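Local coordinates for protein putative agmatinase (Clostridium difficile, PDB 3LHL) that probably hydrolyses agmatine to putrescine and urea, as an agmatinase of the arginase family that binds two manganese ions per subunit, at residues 99-104 / 245-250; 13-18 / 75-80; 201-206 / 264-269; 139-144 / 153-158. All blocks are in the same frame, centred on the assembly; numbering follows the deposited sequence.

Contact 1 of 4, residues 99-104 / 245-250; sequences LVTLPA and DIVELS
T101, in the first turn of helix 101-111, faces D245 near the C-terminal end of strand 240-247 with their CA atoms 7.3 Å apart, and V100 stands over V247 with a CA separation of 8.4 Å. In the arginase-family α/β fold this strand lies inside the eight-stranded parallel sheet, and the helix covers one face. T101 OG1 donates to D245 OD2 over 2.8 Å, the single polar link between 99-104 and 245-250. The threonine side chain runs roughly perpendicular to that of the aspartate, and the hydroxyl meets OD2 from above the carboxylate, 48° out of its plane. D245 CG sits between its own backbone N and carbonyl carbon (chi1 71°), which lifts the carboxylate off the sheet toward the helix. Other bonds help fix the buried carboxylate: Y198 OH also binds OD2, and T200 OG1 binds OD1. Alongside, V100 and V247 extend in opposite senses, offset from each other. V247 also touches H98, a manganese ligand, and so joins this packing to the metal centre. At E248 the chain leaves the strand; this residue belongs to a third manganese site known for the protein, although no metal is bound to it here, and its OE2 is bonded to H98 N. The apolar contact itself is a single pair of methyls, V100 CG2 on V247 CG1 at 4.0 Å.

Contact 2 of 4, residues 13-18 / 75-80; sequences FGVGFD and KEIYQE
F13 and V15, on one face of strand 10-15, pack under I77 and E80 of helix 70-86 in a buried layer between the sheet and a covering helix. The aliphatic part of E80 lies over the F13 ring: CG of E80 is 4.2 Å from the centroid of the F13 ring and only 11° off the ring normal, a CH-pi contact centred on the face. Because E80 has CG anti to its backbone N (chi1 -176°) and bends at the next bond, the methylene meets the ring while the carboxylate turns away, its plane 53° from the ring's. F13 also touches T81 and I84 of the same helix. In the arginase-family α/β fold the strand is next to the edge strand 57-62 of the parallel sheet, and the helix covers one face. One turn back along that helix, I77 reaches V15 with the end of its chain: I77 CD1 comes to 3.7 Å from V15 CG1, and I77 CG1 follows at 4.0 Å from the same V15 methyl. V100 and M93 also touch both V15 and I77, extending the apolar layer toward strand 90-95. Beyond V15 the backbone passes through an inverse gamma turn centred on G16, marked by a weak bond of 2.9 Å from F17 N to V15 O. The turn leads to D18, whose carboxylate is held by R28 in a salt bridge and by G26 N.

Contact 3 of 4, residues 201-206 / 264-269; sequences IDLDVL and CKILRE. With MN (manganese (II) ion), chain C; MN (manganese (II) ion), chain B.
Flat groups stand to either side of the apolar pair L203 and I266: the D202 and D204 carboxylates at the metals, and the R268 guanidinium on the helix. The guanidinium takes E269 at its edge. R268 NE bonds E269 OE2 over 2.7 Å at an N-H...O angle of 163°, with OE2 nearly in the guanidinium plane but met from 38° out of the carboxylate plane. E42 O and S45 OG hold the other ends of this salt bridge. On the opposite side, D202 OD2 bridges the two manganese ions, 2.2 Å from manganese B and 2.4 Å from manganese C. D204 binds manganese C mainly through OD2, at 2.0 Å; D204 OD1 is a long second contact at 2.7 Å and accepts from A122 N. This is the binuclear manganese centre of the arginase family, where a DxD pair leaves the C-terminal end of parallel strand 196-202. H98, D121 and D125 complete the ligands of manganese B; D121 and H123 complete those of manganese C. Behind the metals, the short 3-10 turn 203-205 directs L203 the other way, to helix 258-278. I266 has CG1 anti to its carbonyl carbon (chi1 -71°) and an extended chain beyond, which puts CD1 foremost toward both leucines. L203 and I266 extend in opposite senses, offset, with L203 CD2 3.6 Å from I266 CD1, whereas L206 comes tip to tip, its CD1 4.1 Å from I266 CD1. Y224 and F231 also pack on I266, bringing helices 224-227 and 229-235 against the same isoleucine.

Contact 4 of 4, residues 139-144 / 153-158; sequences TVIKRI and IFQFGI
Two backbone amides grip the carbonyl O of T139, R143 N at 3.0 Å and, more weakly, K142 N, in the first turn of the helix that lays I141 and I144 against I153. T139 occupies the N-cap position, but its hydroxyl is engaged by K134 O and S136 N instead of capping the helix. The axes of helix 140-144 and strand 153-156 approach to 10.7 Å and run nearly antiparallel, at 162°. Between them the contact is mainly apolar. I141 points its CG2 branch at the strand, where it lies 4.0 Å from I153 CG2 as the two side chains pass in opposite directions. One turn on, I144 CG2 meets the other branch of I153, with 4.1 Å to I153 CD1. The chain of I153 is extended through CG1 (chi2 173°), which carries CD1 in beneath the helix backbone, 4.1 Å from I141 O. Q155, two residues further along the strand, brings the end of its side chain beside I141 CG2. Charged residues hold the outer side of the helix: E128 receives both K142 and R143, and R143 also pairs with D146. The far face of the strand is aromatic, with F156 meeting F185 edge-to-face. At the strand's C-terminal side, G157 turns the corner with a positive phi of 82°. I141 also lies about 4 Å, side chain to side chain, from the manganese ligand D125. Helix 140-148 here returns from strand 115-120 to its parallel neighbour 153-158, a β-α-β crossover of the arginase fold.

From the N terminus, contact 2 closes first, bringing helix 70-86 back onto strand 10-15 before contact 1 opens at 99-104. Contact 4 is a short local closure, 139-144 to 153-158, nested within the long loop that contact 1 completes at 245-250. Contact 3 opens at 201-206 inside that loop but closes beyond it at 264-269, so contacts 1 and 3 cross. Their strands are sheet neighbours, joined by V247 N to I201 O. V100 packs on V15 and I77, linking contacts 1 and 2, while T101 touches V140 and I144 of contact 4. Contacts 1, 2 and 4 tie helices to one face of the parallel sheet, contact 3 to the other.

Contact 1 of 4, residues 99-104 / 245-250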
# COMPACT_ATOMS: atom_id res chain seq x y z
N LEU A 99 -3.27 -6.07 6.62
CA LEU A 99 -2.72 -6.04 7.97
C LEU A 99 -1.19 -5.93 7.99
O LEU A 99 -0.63 -5.36 8.92
CB LEU A 99 -3.17 -7.27 8.77
CG LEU A 99 -2.77 -7.30 10.25
CD1 LEU A 99 -3.27 -6.05 10.98
CD2 LEU A 99 -3.34 -8.55 10.90
N VAL A 100 -0.52 -6.46 6.96
CA VAL A 100 0.94 -6.40 6.90
C VAL A 100 1.47 -4.97 7.01
O VAL A 100 2.62 -4.75 7.37
CB VAL A 100 1.51 -7.03 5.59
CG1 VAL A 100 1.03 -8.46 5.43
CG2 VAL A 100 1.11 -6.18 4.39
N THR A 101 0.61 -4.01 6.69
CA THR A 101 0.97 -2.60 6.75
C THR A 101 1.21 -2.10 8.18
O THR A 101 2.02 -1.20 8.40
CB THR A 101 -0.14 -1.75 6.09
OG1 THR A 101 -0.17 -2.02 4.69
CG2 THR A 101 0.12 -0.26 6.32
N LEU A 102 0.51 -2.69 9.16
CA LEU A 102 0.65 -2.24 10.55
C LEU A 102 2.09 -2.34 11.07
O LEU A 102 2.66 -1.33 11.48
CB LEU A 102 -0.32 -3.00 11.46
CG LEU A 102 -0.29 -2.71 12.96
CD1 LEU A 102 -0.34 -1.20 13.23
CD2 LEU A 102 -1.48 -3.41 13.62
N PRO A 103 2.68 -3.55 11.07
CA PRO A 103 4.06 -3.67 11.56
C PRO A 103 5.06 -2.88 10.72
O PRO A 103 6.02 -2.33 11.25
CB PRO A 103 4.31 -5.18 11.52
CG PRO A 103 3.40 -5.66 10.43
CD PRO A 103 2.14 -4.86 10.69
N ALA A 104 4.82 -2.83 9.42
CA ALA A 104 5.70 -2.11 8.51
C ALA A 104 5.68 -0.64 8.87
O ALA A 104 6.73 0.01 8.99
CB ALA A 104 5.24 -2.30 7.07
N ASP A 245 3.81 0.48 0.27
CA ASP A 245 3.31 -0.87 0.06
C ASP A 245 2.04 -0.89 -0.79
O ASP A 245 1.31 0.10 -0.88
CB ASP A 245 3.04 -1.58 1.40
CG ASP A 245 1.84 -1.01 2.16
OD1 ASP A 245 0.75 -0.85 1.55
OD2 ASP A 245 1.97 -0.74 3.38
N ILE A 246 1.81 -2.02 -1.45
CA ILE A 246 0.60 -2.23 -2.25
C ILE A 246 0.08 -3.56 -1.71
O ILE A 246 0.86 -4.48 -1.47
CB ILE A 246 0.89 -2.34 -3.77
CG1 ILE A 246 1.86 -3.49 -4.05
CG2 ILE A 246 1.45 -1.02 -4.30
CD1 ILE A 246 2.17 -3.69 -5.53
N VAL A 247 -1.22 -3.66 -1.51
CA VAL A 247 -1.76 -4.88 -0.93
C VAL A 247 -3.10 -5.31 -1.48
O VAL A 247 -3.73 -4.60 -2.26
CB VAL A 247 -1.91 -4.71 0.61
CG1 VAL A 247 -0.56 -4.42 1.26
CG2 VAL A 247 -2.88 -3.57 0.91
N GLU A 248 -3.52 -6.50 -1.06
CA GLU A 248 -4.80 -7.09 -1.42
C GLU A 248 -4.97 -7.67 -2.83
O GLU A 248 -6.09 -7.96 -3.26
CB GLU A 248 -5.94 -6.10 -1.10
CG GLU A 248 -6.08 -5.81 0.40
CD GLU A 248 -6.38 -7.06 1.25
OE1 GLU A 248 -6.17 -8.19 0.74
OE2 GLU A 248 -6.80 -6.92 2.42
N LEU A 249 -3.86 -7.83 -3.55
CA LEU A 249 -3.95 -8.46 -4.86
C LEU A 249 -4.15 -9.94 -4.55
O LEU A 249 -3.32 -10.55 -3.87
CB LEU A 249 -2.65 -8.31 -5.66
CG LEU A 249 -2.55 -9.35 -6.80
CD1 LEU A 249 -3.51 -8.97 -7.94
CD2 LEU A 249 -1.13 -9.42 -7.33
N SER A 250 -5.25 -10.50 -5.01
CA SER A 250 -5.56 -11.91 -4.80
C SER A 250 -5.80 -12.45 -6.21
O SER A 250 -6.92 -12.46 -6.70
CB SER A 250 -6.81 -12.06 -3.94
OG SER A 250 -6.92 -13.38 -3.45

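Contact 2 of 4, residues 13-18 / 75-80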
# COMPACT_ATOMS: atom_id res chain seq x y z
N PHE A 13 10.20 -6.07 -1.17
CA PHE A 13 10.09 -7.43 -0.66
C PHE A 13 8.63 -7.83 -0.59
O PHE A 13 7.74 -6.98 -0.45
CB PHE A 13 10.79 -7.57 0.71
CG PHE A 13 10.13 -6.79 1.82
CD1 PHE A 13 9.26 -7.43 2.70
CD2 PHE A 13 10.41 -5.44 2.00
CE1 PHE A 13 8.66 -6.72 3.75
CE2 PHE A 13 9.81 -4.72 3.04
CZ PHE A 13 8.94 -5.37 3.92
N GLY A 14 8.38 -9.13 -0.71
CA GLY A 14 7.02 -9.62 -0.66
C GLY A 14 6.67 -10.24 0.67
O GLY A 14 7.55 -10.72 1.39
N VAL A 15 5.39 -10.20 1.00
CA VAL A 15 4.87 -10.77 2.24
C VAL A 15 3.59 -11.50 1.88
O VAL A 15 2.50 -10.91 1.85
CB VAL A 15 4.53 -9.67 3.27
CG1 VAL A 15 3.94 -10.31 4.52
CG2 VAL A 15 5.78 -8.87 3.63
N GLY A 16 3.73 -12.79 1.57
CA GLY A 16 2.58 -13.60 1.21
C GLY A 16 1.84 -14.08 2.44
O GLY A 16 1.94 -15.25 2.84
N PHE A 17 1.08 -13.17 3.04
CA PHE A 17 0.32 -13.47 4.24
C PHE A 17 -1.13 -13.01 4.13
O PHE A 17 -1.40 -11.89 3.71
CB PHE A 17 0.97 -12.78 5.45
CG PHE A 17 0.14 -12.84 6.70
CD1 PHE A 17 0.09 -14.00 7.47
CD2 PHE A 17 -0.59 -11.73 7.12
CE1 PHE A 17 -0.67 -14.06 8.63
CE2 PHE A 17 -1.36 -11.78 8.28
CZ PHE A 17 -1.40 -12.95 9.04
N ASP A 18 -2.07 -13.88 4.51
CA ASP A 18 -3.49 -13.53 4.51
C ASP A 18 -4.17 -14.21 5.70
O ASP A 18 -5.35 -14.52 5.67
CB ASP A 18 -4.19 -13.93 3.20
CG ASP A 18 -3.98 -15.38 2.82
OD1 ASP A 18 -3.98 -16.26 3.70
OD2 ASP A 18 -3.83 -15.64 1.61
N LYS A 75 5.44 -9.65 13.84
CA LYS A 75 6.76 -9.37 14.41
C LYS A 75 7.85 -9.56 13.37
O LYS A 75 8.81 -8.79 13.32
CB LYS A 75 7.03 -10.28 15.62
CG LYS A 75 6.15 -9.96 16.81
CD LYS A 75 6.41 -10.90 17.98
CE LYS A 75 5.51 -10.57 19.17
NZ LYS A 75 5.67 -11.55 20.27
N GLU A 76 7.69 -10.57 12.52
CA GLU A 76 8.66 -10.86 11.48
C GLU A 76 8.67 -9.75 10.43
O GLU A 76 9.74 -9.36 9.95
CB GLU A 76 8.35 -12.22 10.85
CG GLU A 76 8.37 -13.35 11.87
CD GLU A 76 7.79 -14.65 11.35
OE1 GLU A 76 6.76 -14.62 10.64
OE2 GLU A 76 8.36 -15.72 11.67
N ILE A 77 7.49 -9.25 10.06
CA ILE A 77 7.41 -8.18 9.08
C ILE A 77 8.09 -6.96 9.68
O ILE A 77 8.87 -6.28 9.02
CB ILE A 77 5.95 -7.82 8.74
CG1 ILE A 77 5.27 -8.99 8.03
CG2 ILE A 77 5.92 -6.57 7.87
CD1 ILE A 77 3.76 -8.83 7.88
N TYR A 78 7.79 -6.70 10.95
CA TYR A 78 8.37 -5.57 11.66
C TYR A 78 9.89 -5.63 11.58
O TYR A 78 10.54 -4.64 11.27
CB TYR A 78 7.95 -5.60 13.13
CG TYR A 78 8.49 -4.42 13.91
CD1 TYR A 78 7.88 -3.17 13.82
CD2 TYR A 78 9.62 -4.55 14.71
CE1 TYR A 78 8.39 -2.07 14.51
CE2 TYR A 78 10.14 -3.46 15.40
CZ TYR A 78 9.52 -2.23 15.29
OH TYR A 78 10.02 -1.14 15.97
N GLN A 79 10.44 -6.80 11.89
CA GLN A 79 11.89 -6.99 11.87
C GLN A 79 12.52 -6.64 10.52
O GLN A 79 13.47 -5.88 10.47
CB GLN A 79 12.24 -8.44 12.22
CG GLN A 79 12.02 -8.79 13.67
CD GLN A 79 12.80 -7.88 14.60
OE1 GLN A 79 12.24 -6.97 15.21
NE2 GLN A 79 14.10 -8.11 14.70
N GLU A 80 11.98 -7.21 9.44
CA GLU A 80 12.51 -6.96 8.11
C GLU A 80 12.47 -5.47 7.78
O GLU A 80 13.45 -4.90 7.31
CB GLU A 80 11.72 -7.75 7.06
CG GLU A 80 12.26 -7.63 5.63
CD GLU A 80 13.72 -8.06 5.51
OE1 GLU A 80 14.04 -9.20 5.89
OE2 GLU A 80 14.55 -7.25 5.02

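Contact 3 of 4, residues 201-206 / 264-269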
# COMPACT_ATOMS: atom_id res chain seq x y z
N ILE A 201 -1.19 1.50 -0.34
CA ILE A 201 -2.18 1.37 -1.39
C ILE A 201 -2.88 0.01 -1.42
O ILE A 201 -2.26 -1.01 -1.76
CB ILE A 201 -1.53 1.61 -2.78
CG1 ILE A 201 -1.14 3.08 -2.92
CG2 ILE A 201 -2.49 1.18 -3.90
CD1 ILE A 201 -0.46 3.41 -4.23
N ASP A 202 -4.15 -0.01 -1.05
CA ASP A 202 -4.94 -1.23 -1.11
C ASP A 202 -5.41 -1.22 -2.57
O ASP A 202 -6.15 -0.33 -2.98
CB ASP A 202 -6.15 -1.15 -0.19
CG ASP A 202 -6.99 -2.41 -0.23
OD1 ASP A 202 -7.19 -2.95 -1.34
OD2 ASP A 202 -7.45 -2.86 0.83
N LEU A 203 -4.96 -2.20 -3.36
CA LEU A 203 -5.31 -2.24 -4.77
C LEU A 203 -6.81 -2.30 -5.08
O LEU A 203 -7.21 -2.01 -6.20
CB LEU A 203 -4.58 -3.39 -5.46
CG LEU A 203 -3.04 -3.27 -5.45
CD1 LEU A 203 -2.40 -4.55 -5.95
CD2 LEU A 203 -2.62 -2.07 -6.29
N ASP A 204 -7.65 -2.68 -4.11
CA ASP A 204 -9.08 -2.71 -4.41
C ASP A 204 -9.66 -1.30 -4.50
O ASP A 204 -10.86 -1.13 -4.61
CB ASP A 204 -9.87 -3.55 -3.40
CG ASP A 204 -9.88 -2.96 -2.00
OD1 ASP A 204 -9.76 -1.73 -1.84
OD2 ASP A 204 -10.04 -3.75 -1.05
N VAL A 205 -8.79 -0.29 -4.45
CA VAL A 205 -9.27 1.08 -4.58
C VAL A 205 -9.75 1.18 -6.03
O VAL A 205 -10.62 1.99 -6.37
CB VAL A 205 -8.14 2.12 -4.33
CG1 VAL A 205 -7.08 2.04 -5.43
CG2 VAL A 205 -8.75 3.51 -4.26
N LEU A 206 -9.16 0.35 -6.89
CA LEU A 206 -9.54 0.31 -8.30
C LEU A 206 -10.92 -0.33 -8.39
O LEU A 206 -11.28 -1.15 -7.54
CB LEU A 206 -8.52 -0.52 -9.10
CG LEU A 206 -7.13 0.09 -9.23
CD1 LEU A 206 -6.13 -0.98 -9.63
CD2 LEU A 206 -7.16 1.22 -10.25
N CYS A 264 1.61 -5.29 -11.31
CA CYS A 264 2.99 -5.21 -11.78
C CYS A 264 3.30 -3.82 -12.29
O CYS A 264 4.35 -3.27 -11.98
CB CYS A 264 3.23 -6.24 -12.87
SG CYS A 264 3.34 -7.95 -12.27
N LYS A 265 2.37 -3.25 -13.06
CA LYS A 265 2.58 -1.92 -13.60
C LYS A 265 2.58 -0.88 -12.48
O LYS A 265 3.39 0.05 -12.49
CB LYS A 265 1.49 -1.59 -14.63
CG LYS A 265 1.75 -0.31 -15.42
CD LYS A 265 0.70 -0.13 -16.51
CE LYS A 265 1.06 1.01 -17.44
NZ LYS A 265 0.16 1.03 -18.64
N ILE A 266 1.68 -1.04 -11.52
CA ILE A 266 1.63 -0.11 -10.41
C ILE A 266 2.94 -0.20 -9.63
O ILE A 266 3.50 0.81 -9.21
CB ILE A 266 0.42 -0.41 -9.49
CG1 ILE A 266 -0.87 -0.01 -10.22
CG2 ILE A 266 0.54 0.35 -8.17
CD1 ILE A 266 -2.14 -0.26 -9.42
N LEU A 267 3.44 -1.41 -9.45
CA LEU A 267 4.69 -1.61 -8.74
C LEU A 267 5.80 -0.84 -9.46
O LEU A 267 6.59 -0.13 -8.83
CB LEU A 267 5.03 -3.10 -8.69
CG LEU A 267 6.44 -3.47 -8.20
CD1 LEU A 267 6.65 -2.95 -6.78
CD2 LEU A 267 6.62 -4.97 -8.25
N ARG A 268 5.86 -0.97 -10.78
CA ARG A 268 6.88 -0.29 -11.56
C ARG A 268 6.84 1.23 -11.41
O ARG A 268 7.84 1.85 -11.07
CB ARG A 268 6.78 -0.64 -13.04
CG ARG A 268 7.90 -0.02 -13.87
CD ARG A 268 7.67 -0.22 -15.35
NE ARG A 268 6.54 0.58 -15.82
CZ ARG A 268 5.94 0.41 -16.99
NH1 ARG A 268 6.36 -0.53 -17.82
NH2 ARG A 268 4.93 1.20 -17.34
N GLU A 269 5.67 1.82 -11.67
CA GLU A 269 5.53 3.27 -11.58
C GLU A 269 5.92 3.80 -10.20
O GLU A 269 6.57 4.84 -10.10
CB GLU A 269 4.10 3.70 -11.92
CG GLU A 269 3.53 3.06 -13.20
CD GLU A 269 4.35 3.38 -14.45
OE1 GLU A 269 3.91 4.22 -15.26
OE2 GLU A 269 5.44 2.79 -14.62
MN MN C . -9.82 -2.73 0.70
MN MN B . -7.57 -2.18 2.94

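Contact 4 of 4, residues 139-144 / 153-158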
# COMPACT_ATOMS: atom_id res chain seq x y z
N THR A 139 -9.20 -3.44 10.03
CA THR A 139 -9.04 -2.51 11.15
C THR A 139 -7.68 -1.84 11.10
O THR A 139 -7.35 -1.05 11.98
CB THR A 139 -9.13 -3.24 12.51
OG1 THR A 139 -7.97 -4.05 12.67
CG2 THR A 139 -10.38 -4.13 12.58
N VAL A 140 -6.89 -2.14 10.07
CA VAL A 140 -5.54 -1.60 9.97
C VAL A 140 -5.40 -0.08 10.15
O VAL A 140 -4.50 0.37 10.86
CB VAL A 140 -4.86 -2.03 8.63
CG1 VAL A 140 -5.51 -1.34 7.44
CG2 VAL A 140 -3.36 -1.73 8.69
N ILE A 141 -6.27 0.71 9.53
CA ILE A 141 -6.16 2.15 9.66
C ILE A 141 -6.52 2.62 11.06
O ILE A 141 -5.97 3.62 11.54
CB ILE A 141 -7.02 2.89 8.61
CG1 ILE A 141 -6.56 2.50 7.21
CG2 ILE A 141 -6.89 4.41 8.78
CD1 ILE A 141 -5.08 2.76 6.96
N LYS A 142 -7.43 1.91 11.72
CA LYS A 142 -7.82 2.28 13.08
C LYS A 142 -6.60 2.03 13.97
O LYS A 142 -6.28 2.83 14.84
CB LYS A 142 -9.00 1.43 13.55
CG LYS A 142 -9.51 1.79 14.94
CD LYS A 142 -10.01 3.22 15.00
CE LYS A 142 -10.36 3.63 16.42
NZ LYS A 142 -11.43 2.77 17.02
N ARG A 143 -5.91 0.92 13.73
CA ARG A 143 -4.72 0.59 14.50
C ARG A 143 -3.68 1.68 14.31
O ARG A 143 -3.04 2.11 15.28
CB ARG A 143 -4.12 -0.75 14.04
CG ARG A 143 -4.95 -1.94 14.45
CD ARG A 143 -5.18 -1.92 15.96
NE ARG A 143 -6.53 -2.38 16.24
CZ ARG A 143 -7.46 -1.65 16.86
NH1 ARG A 143 -7.18 -0.43 17.28
NH2 ARG A 143 -8.67 -2.16 17.03
N ILE A 144 -3.51 2.13 13.08
CA ILE A 144 -2.55 3.18 12.78
C ILE A 144 -2.96 4.51 13.40
O ILE A 144 -2.12 5.27 13.86
CB ILE A 144 -2.36 3.34 11.26
CG1 ILE A 144 -1.65 2.09 10.71
CG2 ILE A 144 -1.59 4.62 10.96
CD1 ILE A 144 -1.44 2.08 9.21
N ILE A 153 -3.69 11.12 8.97
CA ILE A 153 -4.15 10.14 7.99
C ILE A 153 -5.06 10.74 6.93
O ILE A 153 -6.00 11.46 7.24
CB ILE A 153 -4.88 8.99 8.72
CG1 ILE A 153 -3.96 8.43 9.81
CG2 ILE A 153 -5.29 7.91 7.73
CD1 ILE A 153 -4.61 7.40 10.71
N PHE A 154 -4.75 10.43 5.67
CA PHE A 154 -5.51 10.91 4.52
C PHE A 154 -5.93 9.72 3.68
O PHE A 154 -5.10 8.98 3.17
CB PHE A 154 -4.64 11.87 3.70
CG PHE A 154 -4.20 13.07 4.47
CD1 PHE A 154 -4.88 14.28 4.33
CD2 PHE A 154 -3.15 12.99 5.38
CE1 PHE A 154 -4.53 15.38 5.10
CE2 PHE A 154 -2.79 14.09 6.15
CZ PHE A 154 -3.48 15.29 6.01
N GLN A 155 -7.24 9.55 3.54
CA GLN A 155 -7.78 8.42 2.80
C GLN A 155 -8.42 8.86 1.49
O GLN A 155 -9.06 9.91 1.44
CB GLN A 155 -8.79 7.69 3.68
CG GLN A 155 -8.31 7.58 5.13
CD GLN A 155 -9.19 6.71 6.00
OE1 GLN A 155 -9.26 5.50 5.81
NE2 GLN A 155 -9.89 7.33 6.94
N PHE A 156 -8.25 8.05 0.45
CA PHE A 156 -8.78 8.37 -0.87
C PHE A 156 -9.46 7.20 -1.56
O PHE A 156 -9.00 6.07 -1.47
CB PHE A 156 -7.64 8.86 -1.76
CG PHE A 156 -6.97 10.09 -1.26
CD1 PHE A 156 -7.39 11.35 -1.68
CD2 PHE A 156 -5.91 9.99 -0.36
CE1 PHE A 156 -6.77 12.50 -1.20
CE2 PHE A 156 -5.28 11.14 0.12
CZ PHE A 156 -5.71 12.39 -0.30
N GLY A 157 -10.55 7.49 -2.26
CA GLY A 157 -11.28 6.48 -2.99
C GLY A 157 -12.24 5.62 -2.19
O GLY A 157 -12.86 4.70 -2.74
N ILE A 158 -12.38 5.92 -0.91
CA ILE A 158 -13.25 5.16 -0.02
C ILE A 158 -14.70 5.13 -0.49
O ILE A 158 -15.27 6.17 -0.83
CB ILE A 158 -13.22 5.74 1.42
CG1 ILE A 158 -11.79 6.16 1.79
CG2 ILE A 158 -13.75 4.70 2.40
CD1 ILE A 158 -10.76 5.04 1.80